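Local atomic coordinates of beta-1,4-mannanase (Aplysia kurodai, PDB entry 3VUP), a protein that probably hydrolyses the internal beta-1,4-mannosidic linkages of mannans, as a digestive-fluid beta-1,4-mannanase built on a TIM barrel. Residues S135-A140 with N205-A210; D199-L204 with H243-A248; V106-W111 with G155-M160; H147-V152 with T214-L219. All coordinates share one frame; numbering follows the deposited sequence. Where two conformers were deposited one is given.

Contact 1: residues S135-A140 with N205-A210; sequences SYIDKA and NWQADA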
loop_
_atom_site.group_PDB
_atom_site.type_symbol
_atom_site.label_atom_id
_atom_site.label_comp_id
_atom_site.label_asym_id
_atom_site.label_seq_id
_atom_site.Cartn_x
_atom_site.Cartn_y
_atom_site.Cartn_z
ATOM N N SER A 135 -1.803 -16.972 -13.508
ATOM C CA SER A 135 -0.473 -17.551 -13.309
ATOM C C SER A 135 0.305 -16.839 -12.202
ATOM O O SER A 135 0.995 -17.487 -11.421
ATOM C CB SER A 135 0.337 -17.636 -14.616
ATOM O OG SER A 135 0.837 -16.382 -15.048
ATOM N N TYR A 136 0.186 -15.515 -12.115
ATOM C CA TYR A 136 0.802 -14.802 -10.999
ATOM C C TYR A 136 0.237 -15.301 -9.673
ATOM O O TYR A 136 0.975 -15.591 -8.719
ATOM C CB TYR A 136 0.615 -13.273 -11.103
ATOM C CG TYR A 136 1.074 -12.595 -9.833
ATOM C CD1 TYR A 136 2.403 -12.681 -9.434
ATOM C CD2 TYR A 136 0.179 -11.924 -9.000
ATOM C CE1 TYR A 136 2.839 -12.109 -8.255
ATOM C CE2 TYR A 136 0.612 -11.339 -7.817
ATOM C CZ TYR A 136 1.940 -11.438 -7.451
ATOM O OH TYR A 136 2.347 -10.874 -6.262
ATOM N N ILE A 137 -1.085 -15.391 -9.614
ATOM C CA ILE A 137 -1.756 -15.797 -8.395
ATOM C C ILE A 137 -1.351 -17.206 -7.970
ATOM O O ILE A 137 -0.999 -17.439 -6.810
ATOM C CB ILE A 137 -3.262 -15.653 -8.571
ATOM C CG1 ILE A 137 -3.616 -14.160 -8.592
ATOM C CG2 ILE A 137 -4.009 -16.395 -7.466
ATOM C CD1 ILE A 137 -5.037 -13.868 -8.963
ATOM N N ASP A 138 -1.362 -18.138 -8.916
ATOM C CA ASP A 138 -1.104 -19.533 -8.588
ATOM C C ASP A 138 0.376 -19.848 -8.379
ATOM O O ASP A 138 0.731 -20.622 -7.494
ATOM C CB ASP A 138 -1.708 -20.452 -9.650
ATOM C CG ASP A 138 -3.221 -20.458 -9.618
ATOM O OD1 ASP A 138 -3.795 -20.047 -8.588
ATOM O OD2 ASP A 138 -3.838 -20.886 -10.615
ATOM N N LYS A 139 1.239 -19.242 -9.184
ATOM C CA LYS A 139 2.659 -19.587 -9.158
ATOM C C LYS A 139 3.512 -18.719 -8.232
ATOM O O LYS A 139 4.620 -19.121 -7.862
ATOM C CB LYS A 139 3.248 -19.562 -10.572
ATOM C CG LYS A 139 2.701 -20.633 -11.493
ATOM C CD LYS A 139 3.290 -21.995 -11.147
ATOM C CE LYS A 139 3.024 -23.025 -12.233
ATOM N NZ LYS A 139 3.953 -24.188 -12.117
ATOM N N ALA A 140 3.024 -17.531 -7.881
ATOM C CA ALA A 140 3.804 -16.615 -7.048
ATOM C C ALA A 140 3.072 -16.117 -5.809
ATOM O O ALA A 140 3.581 -16.250 -4.703
ATOM C CB ALA A 140 4.341 -15.443 -7.872
ATOM N N ASN A 205 -9.292 -7.273 -7.208
ATOM C CA ASN A 205 -10.219 -8.236 -6.612
ATOM C C ASN A 205 -9.616 -9.633 -6.561
ATOM O O ASN A 205 -9.685 -10.309 -5.534
ATOM C CB ASN A 205 -11.531 -8.241 -7.406
ATOM C CG ASN A 205 -12.519 -9.305 -6.945
ATOM O OD1 ASN A 205 -12.792 -10.269 -7.660
ATOM N ND2 ASN A 205 -13.077 -9.126 -5.755
ATOM N N TRP A 206 -9.026 -10.080 -7.667
ATOM C CA TRP A 206 -8.512 -11.447 -7.699
ATOM C C TRP A 206 -7.347 -11.630 -6.735
ATOM O O TRP A 206 -7.237 -12.660 -6.073
ATOM C CB TRP A 206 -8.110 -11.857 -9.114
ATOM C CG TRP A 206 -9.273 -12.124 -10.035
ATOM C CD1 TRP A 206 -10.592 -11.791 -9.839
ATOM C CD2 TRP A 206 -9.216 -12.798 -11.297
ATOM N NE1 TRP A 206 -11.348 -12.214 -10.909
ATOM C CE2 TRP A 206 -10.528 -12.830 -11.818
ATOM C CE3 TRP A 206 -8.179 -13.367 -12.043
ATOM C CZ2 TRP A 206 -10.828 -13.413 -13.051
ATOM C CZ3 TRP A 206 -8.479 -13.940 -13.263
ATOM C CH2 TRP A 206 -9.793 -13.963 -13.753
ATOM N N GLN A 207 -6.475 -10.632 -6.640
ATOM C CA GLN A 207 -5.355 -10.758 -5.718
ATOM C C GLN A 207 -5.806 -10.705 -4.261
ATOM O O GLN A 207 -5.333 -11.482 -3.432
ATOM C CB GLN A 207 -4.284 -9.715 -6.011
ATOM C CG GLN A 207 -3.581 -9.919 -7.342
ATOM C CD GLN A 207 -2.576 -8.824 -7.601
ATOM O OE1 GLN A 207 -1.412 -8.940 -7.230
ATOM N NE2 GLN A 207 -3.027 -7.735 -8.207
ATOM N N ALA A 208 -6.708 -9.785 -3.941
ATOM C CA ALA A 208 -7.204 -9.701 -2.578
ATOM C C ALA A 208 -7.876 -11.005 -2.150
ATOM O O ALA A 208 -7.683 -11.468 -1.033
ATOM C CB ALA A 208 -8.153 -8.522 -2.419
ATOM N N ASP A 209 -8.653 -11.596 -3.055
ATOM C CA ASP A 209 -9.350 -12.836 -2.747
ATOM C C ASP A 209 -8.361 -13.980 -2.563
ATOM O O ASP A 209 -8.503 -14.795 -1.652
ATOM C CB ASP A 209 -10.367 -13.171 -3.834
ATOM C CG ASP A 209 -11.184 -14.411 -3.510
ATOM O OD1 ASP A 209 -12.209 -14.298 -2.802
ATOM O OD2 ASP A 209 -10.806 -15.500 -3.986
ATOM N N ALA A 210 -7.340 -14.030 -3.410
ATOM C CA ALA A 210 -6.319 -15.061 -3.288
ATOM C C ALA A 210 -5.604 -14.970 -1.943
ATOM O O ALA A 210 -5.364 -15.985 -1.286
ATOM C CB ALA A 210 -5.323 -14.951 -4.428
#
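The amide of Gln207 meets the ring of Tyr136 at its edge, close to the ring plane, with OE1 3.2 Å from CE2 of Tyr136 and the amide turned 83° against the ring. Tyr136 reaches this place with CG anti to its backbone N (chi1 171°), whereas Gln207 starts with CG beside its own N and then runs extended. The polar ends are held by other groups: OE1 of Gln207 accepts from NE1 of Trp111, NE2 of Gln207 bonds the carbonyl of Phe203, and OH of Tyr136 pairs with His64. Helices 130-147 and 197-214, two outer helices of the TIM barrel, run nearly parallel here, the short segments crossing at -24° with axes 10.5 Å apart. At that separation Ile137 spans the gap with its two branches. CD1 of Ile137 ends 3.7 Å from CB of Trp206, at the edge of the indole and crossing that side chain at about a right angle; CG2 of Ile137 comes 3.6 Å from CB of Ala210, one turn further along the helix. The indole itself is fixed at NE1 by the carbonyl of Gly249, while Gln130 and Leu133 of helix 130-147 also touch it.

Contact 2: residues D199-L204 with H243-A248; sequences DILRFL and HCLRLA. With SO4 (sulfate ion), chain I.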
loop_
_atom_site.group_PDB
_atom_site.type_symbol
_atom_site.label_atom_id
_atom_site.label_comp_id
_atom_site.label_asym_id
_atom_site.label_seq_id
_atom_site.Cartn_x
_atom_site.Cartn_y
_atom_site.Cartn_z
ATOM N N ASP A 199 -10.571 -3.609 -15.752
ATOM C CA ASP A 199 -9.351 -4.401 -15.710
ATOM C C ASP A 199 -8.609 -4.240 -14.387
ATOM O O ASP A 199 -8.191 -5.237 -13.791
ATOM C CB ASP A 199 -8.405 -4.041 -16.859
ATOM C CG ASP A 199 -8.897 -4.517 -18.207
ATOM O OD1 ASP A 199 -9.559 -5.568 -18.294
ATOM O OD2 ASP A 199 -8.591 -3.833 -19.199
ATOM N N ILE A 200 -8.423 -3.006 -13.920
ATOM C CA ILE A 200 -7.677 -2.810 -12.678
ATOM C C ILE A 200 -8.448 -3.351 -11.478
ATOM O O ILE A 200 -7.853 -3.906 -10.554
ATOM C CB ILE A 200 -7.231 -1.332 -12.445
ATOM C CG1 ILE A 200 -5.949 -1.290 -11.609
ATOM C CG2 ILE A 200 -8.320 -0.506 -11.767
ATOM C CD1 ILE A 200 -4.715 -1.800 -12.327
ATOM N N LEU A 201 -9.773 -3.235 -11.497
ATOM C CA LEU A 201 -10.558 -3.751 -10.383
ATOM C C LEU A 201 -10.551 -5.279 -10.347
ATOM O O LEU A 201 -10.549 -5.866 -9.263
ATOM C CB LEU A 201 -11.970 -3.171 -10.371
ATOM C CG LEU A 201 -12.052 -1.669 -10.111
ATOM C CD1 LEU A 201 -13.484 -1.197 -10.307
ATOM C CD2 LEU A 201 -11.533 -1.325 -8.716
ATOM N N ARG A 202 -10.552 -5.929 -11.508
ATOM C CA ARG A 202 -10.402 -7.374 -11.533
ATOM C C ARG A 202 -9.041 -7.760 -10.958
ATOM O O ARG A 202 -8.935 -8.672 -10.141
ATOM C CB ARG A 202 -10.544 -7.921 -12.952
ATOM C CG ARG A 202 -10.233 -9.405 -13.036
ATOM C CD ARG A 202 -10.311 -9.941 -14.460
ATOM N NE ARG A 202 -9.283 -9.376 -15.330
ATOM C CZ ARG A 202 -9.530 -8.513 -16.309
ATOM N NH1 ARG A 202 -10.771 -8.107 -16.545
ATOM N NH2 ARG A 202 -8.532 -8.052 -17.049
ATOM N N PHE A 203 -8.003 -7.062 -11.399
ATOM C CA PHE A 203 -6.631 -7.276 -10.942
ATOM C C PHE A 203 -6.555 -7.209 -9.421
ATOM O O PHE A 203 -5.954 -8.074 -8.780
ATOM C CB PHE A 203 -5.763 -6.209 -11.627
ATOM C CG PHE A 203 -4.307 -6.175 -11.221
ATOM C CD1 PHE A 203 -3.384 -7.054 -11.772
ATOM C CD2 PHE A 203 -3.846 -5.172 -10.387
ATOM C CE1 PHE A 203 -2.034 -6.967 -11.441
ATOM C CE2 PHE A 203 -2.508 -5.083 -10.051
ATOM C CZ PHE A 203 -1.600 -5.975 -10.577
ATOM N N LEU A 204 -7.190 -6.191 -8.851
ATOM C CA LEU A 204 -7.206 -6.022 -7.406
ATOM C C LEU A 204 -8.083 -7.065 -6.700
ATOM O O LEU A 204 -7.661 -7.680 -5.721
ATOM C CB LEU A 204 -7.636 -4.597 -7.053
ATOM C CG LEU A 204 -6.718 -3.474 -7.563
ATOM C CD1 LEU A 204 -7.377 -2.114 -7.385
ATOM C CD2 LEU A 204 -5.368 -3.502 -6.865
ATOM N N HIS A 243 -18.326 -3.402 -3.360
ATOM C CA HIS A 243 -19.218 -3.617 -4.484
ATOM C C HIS A 243 -18.479 -3.557 -5.821
ATOM O O HIS A 243 -18.694 -4.398 -6.699
ATOM C CB HIS A 243 -20.333 -2.579 -4.457
ATOM C CG HIS A 243 -21.161 -2.563 -5.699
ATOM N ND1 HIS A 243 -22.092 -3.538 -5.981
ATOM C CD2 HIS A 243 -21.183 -1.705 -6.744
ATOM C CE1 HIS A 243 -22.660 -3.274 -7.143
ATOM N NE2 HIS A 243 -22.127 -2.169 -7.627
ATOM N N CYS A 244 -17.627 -2.553 -5.999
ATOM C CA CYS A 244 -16.930 -2.389 -7.273
ATOM C C CYS A 244 -15.928 -3.495 -7.542
ATOM O O CYS A 244 -15.826 -3.984 -8.670
ATOM C CB CYS A 244 -16.253 -1.020 -7.346
ATOM S SG CYS A 244 -17.448 0.343 -7.466
ATOM N N LEU A 245 -15.187 -3.899 -6.519
ATOM C CA LEU A 245 -14.215 -4.970 -6.696
ATOM C C LEU A 245 -14.915 -6.287 -7.035
ATOM O O LEU A 245 -14.511 -6.998 -7.961
ATOM C CB LEU A 245 -13.355 -5.118 -5.446
ATOM C CG LEU A 245 -12.385 -3.956 -5.226
ATOM C CD1 LEU A 245 -11.974 -3.876 -3.770
ATOM C CD2 LEU A 245 -11.168 -4.134 -6.088
ATOM N N ARG A 246 -15.968 -6.613 -6.286
ATOM C CA ARG A 246 -16.721 -7.840 -6.534
ATOM C C ARG A 246 -17.409 -7.809 -7.898
ATOM O O ARG A 246 -17.501 -8.833 -8.579
ATOM C CB ARG A 246 -17.745 -8.081 -5.424
ATOM C CG ARG A 246 -17.126 -8.418 -4.080
ATOM C CD ARG A 246 -18.170 -8.420 -2.976
ATOM N NE ARG A 246 -17.577 -8.829 -1.712
ATOM C CZ ARG A 246 -17.999 -8.432 -0.519
ATOM N NH1 ARG A 246 -19.033 -7.600 -0.413
ATOM N NH2 ARG A 246 -17.381 -8.871 0.570
ATOM N N LEU A 247 -17.894 -6.642 -8.303
ATOM C CA LEU A 247 -18.534 -6.531 -9.609
ATOM C C LEU A 247 -17.541 -6.876 -10.711
ATOM O O LEU A 247 -17.841 -7.637 -11.625
ATOM C CB LEU A 247 -19.079 -5.118 -9.829
ATOM C CG LEU A 247 -19.698 -4.883 -11.206
ATOM C CD1 LEU A 247 -20.979 -5.674 -11.371
ATOM C CD2 LEU A 247 -19.962 -3.410 -11.399
ATOM N N ALA A 248 -16.345 -6.312 -10.615
ATOM C CA ALA A 248 -15.353 -6.455 -11.676
ATOM C C ALA A 248 -14.755 -7.854 -11.755
ATOM O O ALA A 248 -14.489 -8.357 -12.847
ATOM C CB ALA A 248 -14.246 -5.446 -11.493
HETATM S S SO4 I . -21.757 -6.504 -3.283
HETATM O O1 SO4 I . -21.182 -7.376 -4.308
HETATM O O2 SO4 I . -20.714 -6.051 -2.364
HETATM O O3 SO4 I . -22.404 -5.366 -3.927
HETATM O O4 SO4 I . -22.748 -7.257 -2.522
#
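This is a close, nearly perpendicular helix-helix crossing on the outside of the barrel, where helix 197-214 meets the short helix 242-249. The segment axes approach to 7.9 Å at a crossing angle of -95°, and no hydrogen bond passes between the two segments. A small residue permits the approach: CB of Ala248 sits 3.4 Å from CB of Leu201, closer than two carbons normally pack, and also lies against N of Arg202. Leu201 then divides its branches, CD1 going to Cys244 and CD2 meeting CD2 of Leu245 at 3.9 Å, with the two leucine side chains crossing at about a right angle. CD2 of Leu245 is also wedged against CB of Leu204, 3.7 Å away. In the TIM barrel, helix 197-214 follows strand 157-161, and helix 242-249 belongs to the segment after strand 220-224, so the crossing joins consecutive beta-alpha units; the disulfide from Cys244 to Cys177 ties helix 242-249 to the loop before helix 197-214. Along helix 197-214, NH2 of Arg202 forms a 3.0 Å salt bridge with OD1 of Asp199, approaching from above the carboxylate plane. On helix 242-249, ND1 of His243 donates to O3 of a sulfate ion at 2.8 Å, and NH1 of Arg246 donates to its O2, both in the planes of their groups; the ion probably comes from the crystallisation liquor.

Contact 3: residues V106-W111 with G155-M160; sequences VFPCLW and GGWDLM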
loop_
_atom_site.group_PDB
_atom_site.type_symbol
_atom_site.label_atom_id
_atom_site.label_comp_id
_atom_site.label_asym_id
_atom_site.label_seq_id
_atom_site.Cartn_x
_atom_site.Cartn_y
_atom_site.Cartn_z
ATOM N N VAL A 106 4.896 -4.864 9.122
ATOM C CA VAL A 106 5.324 -4.680 7.744
ATOM C C VAL A 106 4.138 -4.665 6.794
ATOM O O VAL A 106 3.226 -5.492 6.913
ATOM C CB VAL A 106 6.286 -5.805 7.342
ATOM C CG1 VAL A 106 6.783 -5.620 5.929
ATOM C CG2 VAL A 106 7.436 -5.837 8.280
ATOM N N PHE A 107 4.170 -3.722 5.855
ATOM C CA PHE A 107 3.155 -3.604 4.817
ATOM C C PHE A 107 3.834 -3.684 3.455
ATOM O O PHE A 107 4.213 -2.671 2.885
ATOM C CB PHE A 107 2.372 -2.296 5.006
ATOM C CG PHE A 107 1.634 -2.238 6.315
ATOM C CD1 PHE A 107 0.311 -2.622 6.396
ATOM C CD2 PHE A 107 2.285 -1.851 7.474
ATOM C CE1 PHE A 107 -0.359 -2.601 7.611
ATOM C CE2 PHE A 107 1.616 -1.827 8.694
ATOM C CZ PHE A 107 0.295 -2.201 8.761
ATOM N N PRO A 108 4.024 -4.906 2.941
ATOM C CA PRO A 108 4.640 -5.043 1.621
ATOM C C PRO A 108 3.688 -4.530 0.552
ATOM O O PRO A 108 2.496 -4.849 0.576
ATOM C CB PRO A 108 4.823 -6.560 1.477
ATOM C CG PRO A 108 4.726 -7.106 2.882
ATOM C CD PRO A 108 3.733 -6.210 3.558
ATOM N N CYS A 109 4.224 -3.748 -0.382
ATOM C CA CYS A 109 3.450 -3.234 -1.502
ATOM C C CYS A 109 3.889 -3.973 -2.760
ATOM O O CYS A 109 5.043 -3.867 -3.176
ATOM C CB CYS A 109 3.659 -1.725 -1.644
ATOM S SG CYS A 109 2.813 -1.009 -3.065
ATOM N N LEU A 110 2.970 -4.722 -3.358
ATOM C CA LEU A 110 3.337 -5.652 -4.423
ATOM C C LEU A 110 3.728 -4.954 -5.722
ATOM O O LEU A 110 4.808 -5.219 -6.248
ATOM C CB LEU A 110 2.211 -6.652 -4.671
ATOM C CG LEU A 110 1.863 -7.546 -3.486
ATOM C CD1 LEU A 110 0.697 -8.442 -3.870
ATOM C CD2 LEU A 110 3.075 -8.355 -3.035
ATOM N N TRP A 111 2.861 -4.067 -6.217
ATOM C CA TRP A 111 2.993 -3.498 -7.555
ATOM C C TRP A 111 3.001 -1.973 -7.512
ATOM O O TRP A 111 2.644 -1.359 -6.498
ATOM C CB TRP A 111 1.835 -3.957 -8.436
ATOM C CG TRP A 111 1.697 -5.444 -8.554
ATOM C CD1 TRP A 111 0.739 -6.223 -7.970
ATOM C CD2 TRP A 111 2.529 -6.334 -9.313
ATOM N NE1 TRP A 111 0.926 -7.536 -8.309
ATOM C CE2 TRP A 111 2.016 -7.631 -9.133
ATOM C CE3 TRP A 111 3.669 -6.164 -10.109
ATOM C CZ2 TRP A 111 2.586 -8.752 -9.739
ATOM C CZ3 TRP A 111 4.234 -7.279 -10.710
ATOM C CH2 TRP A 111 3.694 -8.554 -10.516
ATOM N N GLY A 155 1.696 -6.718 8.820
ATOM C CA GLY A 155 0.601 -5.790 9.055
ATOM C C GLY A 155 -0.505 -5.939 8.026
ATOM O O GLY A 155 -1.691 -5.970 8.360
ATOM N N GLY A 156 -0.117 -6.035 6.760
ATOM C CA GLY A 156 -1.084 -6.209 5.696
ATOM C C GLY A 156 -0.408 -6.092 4.352
ATOM O O GLY A 156 0.716 -5.594 4.243
ATOM N N TRP A 157 -1.104 -6.560 3.329
ATOM C CA TRP A 157 -0.602 -6.551 1.964
ATOM C C TRP A 157 -1.198 -5.370 1.211
ATOM O O TRP A 157 -2.414 -5.228 1.151
ATOM C CB TRP A 157 -1.002 -7.840 1.240
ATOM C CG TRP A 157 -0.384 -9.084 1.808
ATOM C CD1 TRP A 157 -0.971 -9.982 2.660
ATOM C CD2 TRP A 157 0.940 -9.580 1.558
ATOM N NE1 TRP A 157 -0.097 -10.998 2.951
ATOM C CE2 TRP A 157 1.082 -10.778 2.292
ATOM C CE3 TRP A 157 2.020 -9.132 0.784
ATOM C CZ2 TRP A 157 2.260 -11.533 2.278
ATOM C CZ3 TRP A 157 3.195 -9.878 0.777
ATOM C CH2 TRP A 157 3.302 -11.068 1.517
ATOM N N ASP A 158 -0.341 -4.518 0.658
ATOM C CA ASP A 158 -0.773 -3.412 -0.190
ATOM C C ASP A 158 -0.613 -3.905 -1.632
ATOM O O ASP A 158 0.503 -4.136 -2.102
ATOM C CB ASP A 158 0.095 -2.185 0.099
ATOM C CG ASP A 158 -0.207 -0.986 -0.799
ATOM O OD1 ASP A 158 -0.867 -1.148 -1.848
ATOM O OD2 ASP A 158 0.278 0.124 -0.455
ATOM N N LEU A 159 -1.727 -4.079 -2.335
ATOM C CA LEU A 159 -1.661 -4.667 -3.671
ATOM C C LEU A 159 -0.949 -3.799 -4.689
ATOM O O LEU A 159 -0.304 -4.310 -5.596
ATOM C CB LEU A 159 -3.059 -4.962 -4.194
ATOM C CG LEU A 159 -3.891 -5.921 -3.356
ATOM C CD1 LEU A 159 -5.190 -6.208 -4.075
ATOM C CD2 LEU A 159 -3.140 -7.211 -3.069
ATOM N N MET A 160 -1.104 -2.488 -4.583
ATOM C CA MET A 160 -0.591 -1.623 -5.627
ATOM C C MET A 160 -0.442 -0.195 -5.184
ATOM O O MET A 160 -1.365 0.421 -4.627
ATOM C CB MET A 160 -1.497 -1.664 -6.856
ATOM C CG MET A 160 -0.981 -0.834 -8.037
ATOM S SD MET A 160 -1.927 -1.063 -9.551
ATOM C CE MET A 160 -0.730 -1.930 -10.549
#
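Strands 105-112 and 157-161 run parallel, their short segments crossing at -22°, and Asp158 lies between two bonds: its N donates to O of Pro108 at 2.9 Å, and its O accepts from N of Leu110 nearly along the C=O axis. Ahead of strand 157-161, in the preceding loop, N of Gly155 donates to a lone pair of O of Val106 at 2.7 Å. There the Phe107 ring has CA of Gly155 over one face, 3.9 Å from its centroid, a CH-pi contact; a beta carbon on Gly155 would clash with CZ of Phe107. An alanine in place of Phe107 would remove the ring from Gly155, and would probably leave the Gly155-Gly156 backbone less firmly packed. Cys109 and Asp158 share a face, SG of Cys109 lying 3.8 Å from CG of Asp158, whose OD2 is salt-bridged to Arg60 and also bonded by Gln260. Outward, CB of Pro108 touches CZ3 of Trp157 at 3.8 Å, CD2 of Leu110 approaches the same indole obliquely, and CB of Trp111 meets CE of Met160. In the eight-stranded barrel strand 105-112 has strand 58-65 on its other side and strand 157-161 has strand 220-224, while helix 88-101 reaches Val106 and Trp157, and helix 197-214 covers Leu159 and Met160.

Contact 4: residues H147-V152 with T214-L219; sequences HVKGHV and TDPGAL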
loop_
_atom_site.group_PDB
_atom_site.type_symbol
_atom_site.label_atom_id
_atom_site.label_comp_id
_atom_site.label_asym_id
_atom_site.label_seq_id
_atom_site.Cartn_x
_atom_site.Cartn_y
_atom_site.Cartn_z
ATOM N N HIS A 147 3.500 -19.068 2.608
ATOM C CA HIS A 147 4.767 -19.279 3.293
ATOM C C HIS A 147 4.877 -18.441 4.569
ATOM O O HIS A 147 5.499 -18.862 5.542
ATOM C CB HIS A 147 5.928 -18.951 2.365
ATOM C CG HIS A 147 7.257 -19.358 2.909
ATOM N ND1 HIS A 147 7.669 -20.671 2.949
ATOM C CD2 HIS A 147 8.262 -18.629 3.451
ATOM C CE1 HIS A 147 8.876 -20.733 3.483
ATOM N NE2 HIS A 147 9.256 -19.509 3.800
ATOM N N VAL A 148 4.280 -17.252 4.556
ATOM C CA VAL A 148 4.330 -16.351 5.706
ATOM C C VAL A 148 2.978 -16.236 6.404
ATOM O O VAL A 148 2.763 -15.313 7.192
ATOM C CB VAL A 148 4.854 -14.946 5.319
ATOM C CG1 VAL A 148 6.258 -15.054 4.729
ATOM C CG2 VAL A 148 3.893 -14.227 4.357
ATOM N N LYS A 149 2.087 -17.188 6.141
ATOM C CA LYS A 149 0.731 -17.202 6.693
ATOM C C LYS A 149 0.754 -16.972 8.199
ATOM O O LYS A 149 1.473 -17.677 8.908
ATOM C CB LYS A 149 0.073 -18.557 6.395
ATOM C CG LYS A 149 -1.366 -18.704 6.874
ATOM C CD LYS A 149 -1.883 -20.115 6.607
ATOM C CE LYS A 149 -3.296 -20.301 7.143
ATOM N NZ LYS A 149 -3.721 -21.730 7.139
ATOM N N GLY A 150 -0.024 -16.012 8.684
ATOM C CA GLY A 150 -0.159 -15.786 10.104
ATOM C C GLY A 150 0.982 -15.067 10.790
ATOM O O GLY A 150 0.917 -14.885 12.000
ATOM N N HIS A 151 2.008 -14.648 10.054
ATOM C CA HIS A 151 3.182 -14.067 10.697
ATOM C C HIS A 151 2.803 -12.836 11.518
ATOM O O HIS A 151 2.150 -11.926 11.013
ATOM C CB HIS A 151 4.238 -13.692 9.661
ATOM C CG HIS A 151 5.602 -13.521 10.243
ATOM N ND1 HIS A 151 5.917 -12.504 11.118
ATOM C CD2 HIS A 151 6.728 -14.257 10.096
ATOM C CE1 HIS A 151 7.186 -12.612 11.471
ATOM N NE2 HIS A 151 7.701 -13.670 10.869
ATOM N N VAL A 152 3.214 -12.803 12.779
ATOM C CA VAL A 152 2.803 -11.701 13.649
ATOM C C VAL A 152 3.303 -10.320 13.210
ATOM O O VAL A 152 2.712 -9.306 13.589
ATOM C CB VAL A 152 3.175 -11.947 15.125
ATOM C CG1 VAL A 152 2.462 -13.185 15.641
ATOM C CG2 VAL A 152 4.681 -12.070 15.298
ATOM N N THR A 214 -5.917 -17.842 1.112
ATOM C CA THR A 214 -4.693 -18.524 1.511
ATOM C C THR A 214 -4.314 -18.233 2.965
ATOM O O THR A 214 -3.900 -19.135 3.699
ATOM C CB THR A 214 -3.563 -18.132 0.551
ATOM O OG1 THR A 214 -3.944 -18.481 -0.783
ATOM C CG2 THR A 214 -2.278 -18.844 0.898
ATOM N N ASP A 215 -4.459 -16.973 3.365
ATOM C CA ASP A 215 -4.252 -16.553 4.747
ATOM C C ASP A 215 -5.464 -15.722 5.150
ATOM O O ASP A 215 -5.463 -14.494 5.009
ATOM C CB ASP A 215 -2.975 -15.723 4.887
ATOM C CG ASP A 215 -2.686 -15.328 6.329
ATOM O OD1 ASP A 215 -3.493 -15.669 7.230
ATOM O OD2 ASP A 215 -1.649 -14.664 6.568
ATOM N N PRO A 216 -6.524 -16.396 5.624
ATOM C CA PRO A 216 -7.786 -15.697 5.875
ATOM C C PRO A 216 -7.701 -14.575 6.901
ATOM O O PRO A 216 -8.549 -13.689 6.877
ATOM C CB PRO A 216 -8.708 -16.803 6.378
ATOM C CG PRO A 216 -8.137 -18.054 5.865
ATOM C CD PRO A 216 -6.660 -17.857 5.765
ATOM N N GLY A 217 -6.699 -14.608 7.772
ATOM C CA GLY A 217 -6.506 -13.550 8.746
ATOM C C GLY A 217 -5.649 -12.378 8.306
ATOM O O GLY A 217 -5.425 -11.461 9.098
ATOM N N ALA A 218 -5.177 -12.389 7.063
ATOM C CA ALA A 218 -4.399 -11.269 6.544
ATOM C C ALA A 218 -5.286 -10.095 6.155
ATOM O O ALA A 218 -6.436 -10.274 5.751
ATOM C CB ALA A 218 -3.560 -11.713 5.351
ATOM N N LEU A 219 -4.729 -8.895 6.260
ATOM C CA LEU A 219 -5.410 -7.687 5.823
ATOM C C LEU A 219 -4.866 -7.232 4.481
ATOM O O LEU A 219 -3.681 -7.431 4.182
ATOM C CB LEU A 219 -5.236 -6.569 6.851
ATOM C CG LEU A 219 -5.675 -6.892 8.286
ATOM C CD1 LEU A 219 -5.409 -5.702 9.204
ATOM C CD2 LEU A 219 -7.140 -7.295 8.332
#
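Two alpha-to-beta loops of the TIM barrel meet here at the surface: residues 147-152 lead from helix 130-147 toward strand 157-161, and residues 214-219 from helix 197-214 toward strand 220-224. Each holds a beta turn, type II from Val148 to His151 and type I from Asp215 to Ala218. The turns are closed by backbone bonds, N of His151 to O of Val148 and N of Ala218 to O of Asp215. Polar contact between the loops rests on one hydrogen bond, from N of Gly150 to OD2 of Asp215, 3.0 Å long and nearly straight at 167°, with the donor above the carboxylate plane. OD1 of Asp215 forms a salt bridge with Arg1, bringing the N terminus to the same carboxylate, and takes a weak bond from N of Gly217. An alanine in place of Asp215 would remove the acceptor for Gly150 and the partner of Arg1, and would probably loosen the hold between the loops. The van der Waals part belongs to the aliphatic chain of Lys149, which is extended and crosses Asp215 obliquely, CG of Lys149 lying 3.7 Å from CG of Asp215. The opposite charges do not meet: NZ of Lys149 stays 6.1 Å from OD1 of Asp215. Further along the lysine, CD lies 3.7 Å from O of Thr214, and CE reaches to 4.4 Å from CD of Pro216.

Overall arrangement
Following the chain from the N terminus, contact 3 opens first, at 106-111, and closes at 155-160 a loop that contains helix 130-147. Within that loop lie the first segments of contacts 1 and 4, which find their partners later, at 205-210 and 214-219, so both cross contact 3 and each other. Contact 2 opens at 199-204, after contact 3 has closed, and ends at 243-248, crossing contacts 1 and 4. Contact 3 joins adjacent barrel strands; contacts 1 and 2 set helix 197-214 against helices 130-147 and 242-249; contact 4 joins the loops following two of these helices. Trp111 of contact 3 touches Tyr136 and Phe203, linking the strand to both helix contacts.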